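Local coordinates for putative secreted protein (Streptomyces sp. SirexAA-E, PDB 4PEY), which hydrolyses laminarin and laminarioligosaccharides as an exo-beta-1,3-glucanase of glycoside hydrolase family 55, yielding glucose and laminaribiose, at residues A[38-41]-A[42-45]; A[501-504]-A[505-508]; A[238-241]-A[242-245]; A[256-260]-A[261-265]. The protein carries 1 engineered substitution. All coordinates share one frame; numbering follows the deposited sequence. Where two conformers were deposited one is given.

Interaction 1: A[38-41]-A[42-45]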
# COMPACT_ATOMS: atom_id res chain seq x y z
N VAL A 38 -11.49 3.48 -22.63
CA VAL A 38 -11.37 3.29 -21.19
C VAL A 38 -12.56 2.47 -20.65
O VAL A 38 -12.40 1.66 -19.74
CB VAL A 38 -11.26 4.65 -20.47
CG1 VAL A 38 -11.35 4.50 -18.97
CG2 VAL A 38 -9.95 5.33 -20.86
N ASP A 39 -13.73 2.64 -21.25
CA ASP A 39 -14.89 1.83 -20.88
C ASP A 39 -14.70 0.36 -21.26
O ASP A 39 -15.14 -0.53 -20.54
CB ASP A 39 -16.17 2.36 -21.55
CG ASP A 39 -16.75 3.56 -20.84
OD1 ASP A 39 -16.40 3.80 -19.67
OD2 ASP A 39 -17.59 4.26 -21.47
N GLU A 40 -14.04 0.11 -22.38
CA GLU A 40 -13.78 -1.27 -22.80
C GLU A 40 -12.90 -1.98 -21.76
O GLU A 40 -13.17 -3.12 -21.39
CB GLU A 40 -13.11 -1.31 -24.18
CG GLU A 40 -12.77 -2.72 -24.62
CD GLU A 40 -12.21 -2.78 -26.03
OE1 GLU A 40 -11.66 -1.76 -26.51
OE2 GLU A 40 -12.31 -3.86 -26.65
N VAL A 41 -11.86 -1.29 -21.30
CA VAL A 41 -10.99 -1.84 -20.27
C VAL A 41 -11.79 -2.08 -18.99
O VAL A 41 -11.68 -3.14 -18.37
CB VAL A 41 -9.79 -0.90 -19.98
CG1 VAL A 41 -8.97 -1.41 -18.80
CG2 VAL A 41 -8.91 -0.77 -21.22
N PHE A 42 -12.60 -1.10 -18.59
CA PHE A 42 -13.39 -1.24 -17.37
C PHE A 42 -14.35 -2.43 -17.43
O PHE A 42 -14.46 -3.17 -16.45
CB PHE A 42 -14.19 0.03 -17.06
CG PHE A 42 -15.02 -0.08 -15.81
CD1 PHE A 42 -14.41 -0.26 -14.58
CD2 PHE A 42 -16.41 -0.04 -15.87
CE1 PHE A 42 -15.16 -0.36 -13.42
CE2 PHE A 42 -17.17 -0.14 -14.71
CZ PHE A 42 -16.55 -0.31 -13.48
N ARG A 43 -15.03 -2.62 -18.55
CA ARG A 43 -15.97 -3.74 -18.68
C ARG A 43 -15.26 -5.07 -18.43
O ARG A 43 -15.80 -5.95 -17.76
CB ARG A 43 -16.65 -3.75 -20.05
CG ARG A 43 -17.71 -2.67 -20.24
CD ARG A 43 -18.62 -2.95 -21.45
NE ARG A 43 -17.88 -3.07 -22.70
CZ ARG A 43 -17.55 -2.05 -23.49
NH1 ARG A 43 -16.88 -2.26 -24.61
NH2 ARG A 43 -17.89 -0.81 -23.15
N LYS A 44 -14.04 -5.19 -18.95
CA LYS A 44 -13.26 -6.41 -18.76
C LYS A 44 -12.72 -6.55 -17.34
O LYS A 44 -12.58 -7.67 -16.84
CB LYS A 44 -12.09 -6.45 -19.75
CG LYS A 44 -12.52 -6.70 -21.19
CD LYS A 44 -11.33 -6.79 -22.12
CE LYS A 44 -10.56 -5.47 -22.18
NZ LYS A 44 -9.50 -5.50 -23.24
N GLN A 45 -12.42 -5.42 -16.68
CA GLN A 45 -11.70 -5.46 -15.40
C GLN A 45 -12.58 -5.23 -14.17
O GLN A 45 -12.14 -5.48 -13.05
CB GLN A 45 -10.58 -4.42 -15.39
CG GLN A 45 -9.44 -4.76 -16.34
CD GLN A 45 -8.94 -6.18 -16.13
OE1 GLN A 45 -9.24 -7.09 -16.92
NE2 GLN A 45 -8.21 -6.39 -15.06
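Arg43 folds back over the helical turn before it and lays one face of its guanidinium on the backbone of Asp39 and Glu40. Its CG stands beside its own backbone N, bringing the methylene to 3.4 Å from Asp39 O, and a bend at chi3 (-58°) swings the flat group round until NH1 lies 3.7 Å from Glu40 CA. The nearest carboxylates are not reached: Arg43 NH1 remains 5.3 Å from Glu40 OE2, so any attraction there acts through space and is probably modest, although the two planar groups are turned only 24° apart. Lys44 runs beside the same acid, its CE 3.6 Å from Glu40 O, while its NZ is hydrogen-bonded to Tyr55 OH. Beneath these side chains lies the i to i+4 ladder of an alpha helix, the last turns of helix 34-45. Arg43 N gives a near-straight bond of 2.9 Å to Asp39 O and Phe42 N repeats the pattern with Val38 O; the bond from Gln45 N to Val41 O is clearly bent (133°), and that from Lys44 N to Glu40 O, at 3.3 Å, is weak. On the inward side, Val41 CG1 meets Gln45 CG at 4.2 Å, and Val38 and Val41 continue into the strands beneath, touching Phe27 and Leu57, and Leu25 and Tyr55, respectively. The buried amide of Gln45 is held at both ends, NE2 by Phe73 O and OE1 by Asn48 ND2. On another side of the helix, Phe42 touches Gln70, one of the residues lining a bound glycan.

Interaction 2: A[501-504]-A[505-508]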
# COMPACT_ATOMS: atom_id res chain seq x y z
N ASN A 501 -14.88 -16.15 11.80
CA ASN A 501 -16.18 -16.64 11.37
C ASN A 501 -16.25 -18.16 11.33
O ASN A 501 -17.34 -18.73 11.47
CB ASN A 501 -16.59 -16.03 10.01
CG ASN A 501 -15.69 -16.47 8.86
OD1 ASN A 501 -14.53 -16.81 9.05
ND2 ASN A 501 -16.25 -16.45 7.65
N VAL A 502 -15.11 -18.83 11.19
CA VAL A 502 -15.09 -20.28 11.26
C VAL A 502 -15.37 -20.75 12.70
O VAL A 502 -16.13 -21.70 12.91
CB VAL A 502 -13.73 -20.86 10.77
CG1 VAL A 502 -13.63 -22.36 11.09
CG2 VAL A 502 -13.57 -20.62 9.27
N ASN A 503 -14.79 -20.06 13.68
CA ASN A 503 -15.04 -20.39 15.08
C ASN A 503 -15.16 -19.12 15.93
O ASN A 503 -14.17 -18.62 16.48
CB ASN A 503 -13.94 -21.29 15.64
CG ASN A 503 -14.29 -21.90 16.99
OD1 ASN A 503 -15.09 -21.34 17.75
ND2 ASN A 503 -13.69 -23.04 17.30
N PRO A 504 -16.39 -18.59 16.05
CA PRO A 504 -16.57 -17.30 16.73
C PRO A 504 -16.45 -17.37 18.24
O PRO A 504 -16.61 -16.34 18.90
CB PRO A 504 -17.98 -16.88 16.30
CG PRO A 504 -18.67 -18.15 15.95
CD PRO A 504 -17.61 -19.04 15.36
N ASP A 505 -16.15 -18.55 18.80
CA ASP A 505 -15.88 -18.64 20.23
C ASP A 505 -14.44 -18.28 20.58
O ASP A 505 -14.08 -18.17 21.76
CB ASP A 505 -16.19 -20.04 20.75
CG ASP A 505 -17.66 -20.37 20.66
OD1 ASP A 505 -18.48 -19.43 20.72
OD2 ASP A 505 -17.99 -21.57 20.52
N ILE A 506 -13.62 -18.08 19.56
CA ILE A 506 -12.20 -17.77 19.76
C ILE A 506 -11.99 -16.43 20.46
O ILE A 506 -12.79 -15.49 20.32
CB ILE A 506 -11.46 -17.82 18.39
CG1 ILE A 506 -11.26 -19.29 18.00
CG2 ILE A 506 -10.10 -17.10 18.42
CD1 ILE A 506 -10.71 -19.51 16.61
N ARG A 507 -10.93 -16.37 21.25
CA ARG A 507 -10.46 -15.15 21.89
C ARG A 507 -9.06 -14.78 21.39
O ARG A 507 -8.18 -15.65 21.28
CB ARG A 507 -10.44 -15.31 23.41
CG ARG A 507 -11.83 -15.42 24.01
CD ARG A 507 -12.63 -14.15 23.74
NE ARG A 507 -13.97 -14.20 24.33
CZ ARG A 507 -15.08 -14.48 23.66
NH1 ARG A 507 -15.05 -14.75 22.35
NH2 ARG A 507 -16.25 -14.49 24.30
N GLN A 508 -8.87 -13.50 21.10
CA GLN A 508 -7.58 -12.94 20.71
C GLN A 508 -7.11 -12.11 21.89
O GLN A 508 -7.80 -11.16 22.27
CB GLN A 508 -7.73 -12.09 19.44
CG GLN A 508 -6.48 -11.31 19.02
CD GLN A 508 -5.45 -12.17 18.29
OE1 GLN A 508 -5.79 -13.20 17.68
NE2 GLN A 508 -4.19 -11.75 18.35
O HOH W 1 -17.65 -15.18 21.24
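Asn503 reaches forward over the chain it precedes, and its CB, CG and OD1 all meet the residues that follow. CB packs on the end of Ile506, 3.8 Å from its CD1, and CG lies 4.1 Å from Ile506 CG1, the two side chains crossing at about a right angle. With CG swung anti to its backbone N (chi1 -168°), OD1 is carried onto the next peptide but one, where it accepts a hydrogen bond of 3.2 Å from Asp505 N with an N-H...O angle of 148°. Asp505 CB is 3.4 Å from the same OD1, the carboxylate beyond it standing steeply across the amide. The amide's other end, ND2, is given to Pro464 O, so both tips are engaged and the rotation of the group is fixed. With an alanine here, Asp505 N and Pro464 O would probably lose these partners. Farther on, Arg507 NH1 donates to Ile506 O at 3.1 Å and also to a water that gives its own hydrogen to Pro504 O at 2.8 Å, bridging the corner to the start of strand 507-508. Ile506 itself is buried against Ile469 and Phe500. The backbone closes as Ile506 N bonds Asn503 O: an Asx turn superposed on a type I beta turn, in the surface loop that links strands 489-498 and 507-508.

Interaction 3: A[238-241]-A[242-245]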
# COMPACT_ATOMS: atom_id res chain seq x y z
N ALA A 238 13.33 13.98 -4.73
CA ALA A 238 14.27 14.00 -3.62
C ALA A 238 13.52 13.82 -2.30
O ALA A 238 12.32 14.12 -2.21
CB ALA A 238 15.04 15.30 -3.60
N LYS A 239 14.21 13.34 -1.27
CA LYS A 239 13.53 13.11 0.01
C LYS A 239 13.28 14.42 0.74
O LYS A 239 13.98 15.42 0.54
CB LYS A 239 14.33 12.14 0.90
CG LYS A 239 15.37 12.75 1.81
CD LYS A 239 15.92 11.67 2.75
CE LYS A 239 16.90 12.25 3.77
NZ LYS A 239 18.09 12.84 3.11
N ARG A 240 12.23 14.41 1.55
CA ARG A 240 11.88 15.51 2.44
C ARG A 240 11.96 15.04 3.89
O ARG A 240 11.55 13.93 4.21
CB ARG A 240 10.47 16.02 2.15
CG ARG A 240 10.31 16.70 0.81
CD ARG A 240 8.99 17.44 0.76
NE ARG A 240 7.85 16.58 0.46
CZ ARG A 240 6.58 16.98 0.52
NH1 ARG A 240 6.30 18.21 0.92
NH2 ARG A 240 5.60 16.14 0.21
N THR A 241 12.50 15.87 4.77
CA THR A 241 12.43 15.56 6.20
C THR A 241 11.45 16.52 6.85
O THR A 241 11.36 17.69 6.46
CB THR A 241 13.81 15.67 6.87
OG1 THR A 241 14.30 17.00 6.74
CG2 THR A 241 14.79 14.73 6.20
N ASN A 242 10.69 16.01 7.82
CA ASN A 242 9.62 16.79 8.45
C ASN A 242 8.72 17.41 7.38
O ASN A 242 8.47 18.62 7.38
CB ASN A 242 10.20 17.85 9.37
CG ASN A 242 10.97 17.25 10.52
OD1 ASN A 242 10.53 16.26 11.12
ND2 ASN A 242 12.12 17.81 10.82
N ALA A 243 8.26 16.56 6.47
CA ALA A 243 7.47 16.97 5.33
C ALA A 243 6.08 17.46 5.74
O ALA A 243 5.48 16.93 6.68
CB ALA A 243 7.34 15.81 4.35
N ARG A 244 5.58 18.46 5.02
CA ARG A 244 4.23 18.94 5.21
C ARG A 244 3.74 19.55 3.91
O ARG A 244 4.48 20.29 3.25
CB ARG A 244 4.15 19.95 6.36
CG ARG A 244 2.75 20.47 6.64
CD ARG A 244 2.70 21.30 7.93
NE ARG A 244 1.39 21.93 8.11
CZ ARG A 244 0.33 21.32 8.65
NH1 ARG A 244 0.44 20.07 9.10
NH2 ARG A 244 -0.82 21.97 8.76
N GLY A 245 2.50 19.24 3.53
CA GLY A 245 1.94 19.72 2.28
C GLY A 245 2.53 19.03 1.07
O GLY A 245 3.37 18.14 1.20
O HOH W 2 7.92 19.94 3.34
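Arg240 bends over Ala243 and ends on the carbonyl of Gly245, gripping that one oxygen with both terminal nitrogens. Its CG lies opposite the carbonyl carbon and beside the backbone N (chi1 -67°), the next torsion is extended, and a turn at chi3 (-81°) brings the guanidinium edge round to its target. NH1 donates to Gly245 O at 2.9 Å and NH2 to the same atom at 3.2 Å; the oxygen lies nearly in the guanidinium plane, although NH1 approaches from above the carbonyl plane whereas NH2 lies within it. The methyl of Ala243 covers one face of the guanidinium toward its rim, 4.0 Å from Arg240 NE, and its CB also meets Arg240 CB at 3.8 Å. The corner between them brings the two residues together: Asn242 takes a left-handed backbone conformation there and, with Ala243, faces Thr216 in a G1 beta bulge of strand 231-243. A water accepts from Arg244 N at 3.2 Å and only weakly from Arg240 NH1. Outside the corner, Arg240 NH2 forms a salt bridge with Glu221. A leucine in its place would probably leave Gly245 O without these two donors and Glu221 without this counter-charge. The pair of hydrogen bonds satisfies the carbonyl of a buried residue, and the nearby carboxylate is likely to balance the positive charge brought in to do so, so that a single side chain ties the chain beyond the bulge to the strand before it.

Interaction 4: A[256-260]-A[261-265]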
# COMPACT_ATOMS: atom_id res chain seq x y z
N GLU A 256 15.47 14.29 -9.70
CA GLU A 256 16.27 13.95 -10.88
C GLU A 256 15.38 13.28 -11.92
O GLU A 256 14.44 12.58 -11.56
CB GLU A 256 17.42 13.01 -10.48
CG GLU A 256 18.44 12.69 -11.58
CD GLU A 256 19.35 11.52 -11.21
OE1 GLU A 256 19.17 10.92 -10.13
OE2 GLU A 256 20.26 11.20 -12.01
N SER A 257 15.66 13.50 -13.20
CA SER A 257 14.95 12.79 -14.26
C SER A 257 15.85 11.76 -14.94
O SER A 257 16.96 12.08 -15.36
CB SER A 257 14.40 13.76 -15.31
OG SER A 257 13.37 14.57 -14.76
N LEU A 258 15.36 10.53 -15.02
CA LEU A 258 16.10 9.45 -15.68
C LEU A 258 15.47 9.14 -17.04
O LEU A 258 14.29 8.82 -17.11
CB LEU A 258 16.08 8.18 -14.83
CG LEU A 258 16.71 8.27 -13.44
CD1 LEU A 258 16.41 7.01 -12.65
CD2 LEU A 258 18.22 8.48 -13.56
N PRO A 259 16.26 9.25 -18.12
CA PRO A 259 15.72 8.89 -19.44
C PRO A 259 15.29 7.42 -19.52
O PRO A 259 15.91 6.57 -18.87
CB PRO A 259 16.90 9.15 -20.39
CG PRO A 259 17.78 10.12 -19.65
CD PRO A 259 17.64 9.76 -18.20
N LEU A 260 14.26 7.15 -20.31
CA LEU A 260 13.76 5.79 -20.48
C LEU A 260 14.83 4.83 -20.99
O LEU A 260 14.78 3.63 -20.70
CB LEU A 260 12.56 5.78 -21.43
CG LEU A 260 11.84 4.45 -21.63
CD1 LEU A 260 11.20 3.99 -20.33
CD2 LEU A 260 10.79 4.54 -22.73
N ASP A 261 15.81 5.34 -21.74
CA ASP A 261 16.83 4.44 -22.27
C ASP A 261 17.80 3.97 -21.18
O ASP A 261 18.68 3.15 -21.44
CB ASP A 261 17.58 5.08 -23.47
CG ASP A 261 18.48 6.26 -23.11
OD1 ASP A 261 18.77 6.52 -21.93
OD2 ASP A 261 18.95 6.93 -24.06
N GLN A 262 17.63 4.48 -19.96
CA GLN A 262 18.42 3.97 -18.84
C GLN A 262 17.63 2.93 -18.04
O GLN A 262 18.07 2.48 -16.98
CB GLN A 262 18.86 5.13 -17.93
CG GLN A 262 19.90 6.03 -18.60
CD GLN A 262 20.28 7.23 -17.75
OE1 GLN A 262 20.03 7.27 -16.55
NE2 GLN A 262 20.90 8.22 -18.39
N PHE A 263 16.48 2.54 -18.58
CA PHE A 263 15.64 1.49 -17.99
C PHE A 263 15.59 0.26 -18.88
O PHE A 263 15.44 0.38 -20.10
CB PHE A 263 14.20 1.99 -17.78
CG PHE A 263 14.02 2.86 -16.58
CD1 PHE A 263 14.46 4.17 -16.59
CD2 PHE A 263 13.39 2.37 -15.45
CE1 PHE A 263 14.29 4.98 -15.48
CE2 PHE A 263 13.22 3.16 -14.33
CZ PHE A 263 13.67 4.47 -14.34
N TYR A 264 15.72 -0.92 -18.28
CA TYR A 264 15.32 -2.15 -18.97
C TYR A 264 13.80 -2.24 -18.90
O TYR A 264 13.23 -2.26 -17.80
CB TYR A 264 15.97 -3.39 -18.34
CG TYR A 264 15.51 -4.70 -18.94
CD1 TYR A 264 15.49 -4.89 -20.31
CD2 TYR A 264 15.09 -5.75 -18.13
CE1 TYR A 264 15.07 -6.10 -20.86
CE2 TYR A 264 14.66 -6.95 -18.67
CZ TYR A 264 14.66 -7.12 -20.03
OH TYR A 264 14.24 -8.32 -20.57
N VAL A 265 13.16 -2.24 -20.06
CA VAL A 265 11.71 -2.30 -20.13
C VAL A 265 11.30 -3.76 -20.12
O VAL A 265 11.42 -4.46 -21.12
CB VAL A 265 11.18 -1.57 -21.38
CG1 VAL A 265 9.66 -1.67 -21.48
CG2 VAL A 265 11.61 -0.10 -21.35
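A short 3-10 turn joins strand 255-259 to strand 263-266, and across it Leu258 meets Phe263 while Pro259 O takes the N-H of Gln262. Strand 255-259 pairs antiparallel with strand 231-243, while strand 263-266 pairs in parallel with strand 284-287; the turn leads from the antiparallel strands that follow the first parallel body into the first strand of the second, consistent with the two beta-helical domains of family 55. Two backbone bonds of i to i+3 type make the turn: Gln262 N to Pro259 O and Phe263 N to Leu260 O, each 2.9 Å. In both, the donor stands well above the carbonyl plane, by 58° in the second, in keeping with the tight coil. Phe263 has CG opposite its carbonyl carbon (chi1 -78°), which directs the ring back over the turn. Its edge does the touching: CD1 lies 3.6 Å from Pro259 O, which is in the ring plane, and CE1 lies 3.7 Å from Leu258 CB, with the two side chains crossing at about a right angle. Leu260 leans the other way, its CD1 4.2 Å from Val265 CG2 and 4.4 Å from Phe263 CB. Asp261 OD1 is 3.6 Å from Pro259 CB on the more exposed flank. Beyond the turn, Phe263 meets the ring of His284 and touches Val234 and Leu286. Pro259 O therefore serves twice, as acceptor for an N-H and as neighbour to the slightly positive edge of an aromatic ring, while Leu258, Leu260 and Val265 contribute apolar contacts beside it.

From the N terminus the four contacts follow in series; none nests in or crosses another, and each closes on adjoining residues. Interaction 1 lies in the last turns of helix 34-45, over the strands that open the first body of parallel strands. Interaction 3 turns a corner at the end of strand 231-243, and interaction 4 then passes from strand 255-259, the antiparallel neighbour of 231-243, into strand 263-266 of the second body; their nearest atoms are about 5 Å apart without touching. Interaction 2 comes last, in a loop late in that second body, on the opposite side of the chain's centre from interactions 3 and 4, its centre about 51 Å from that of interaction 4.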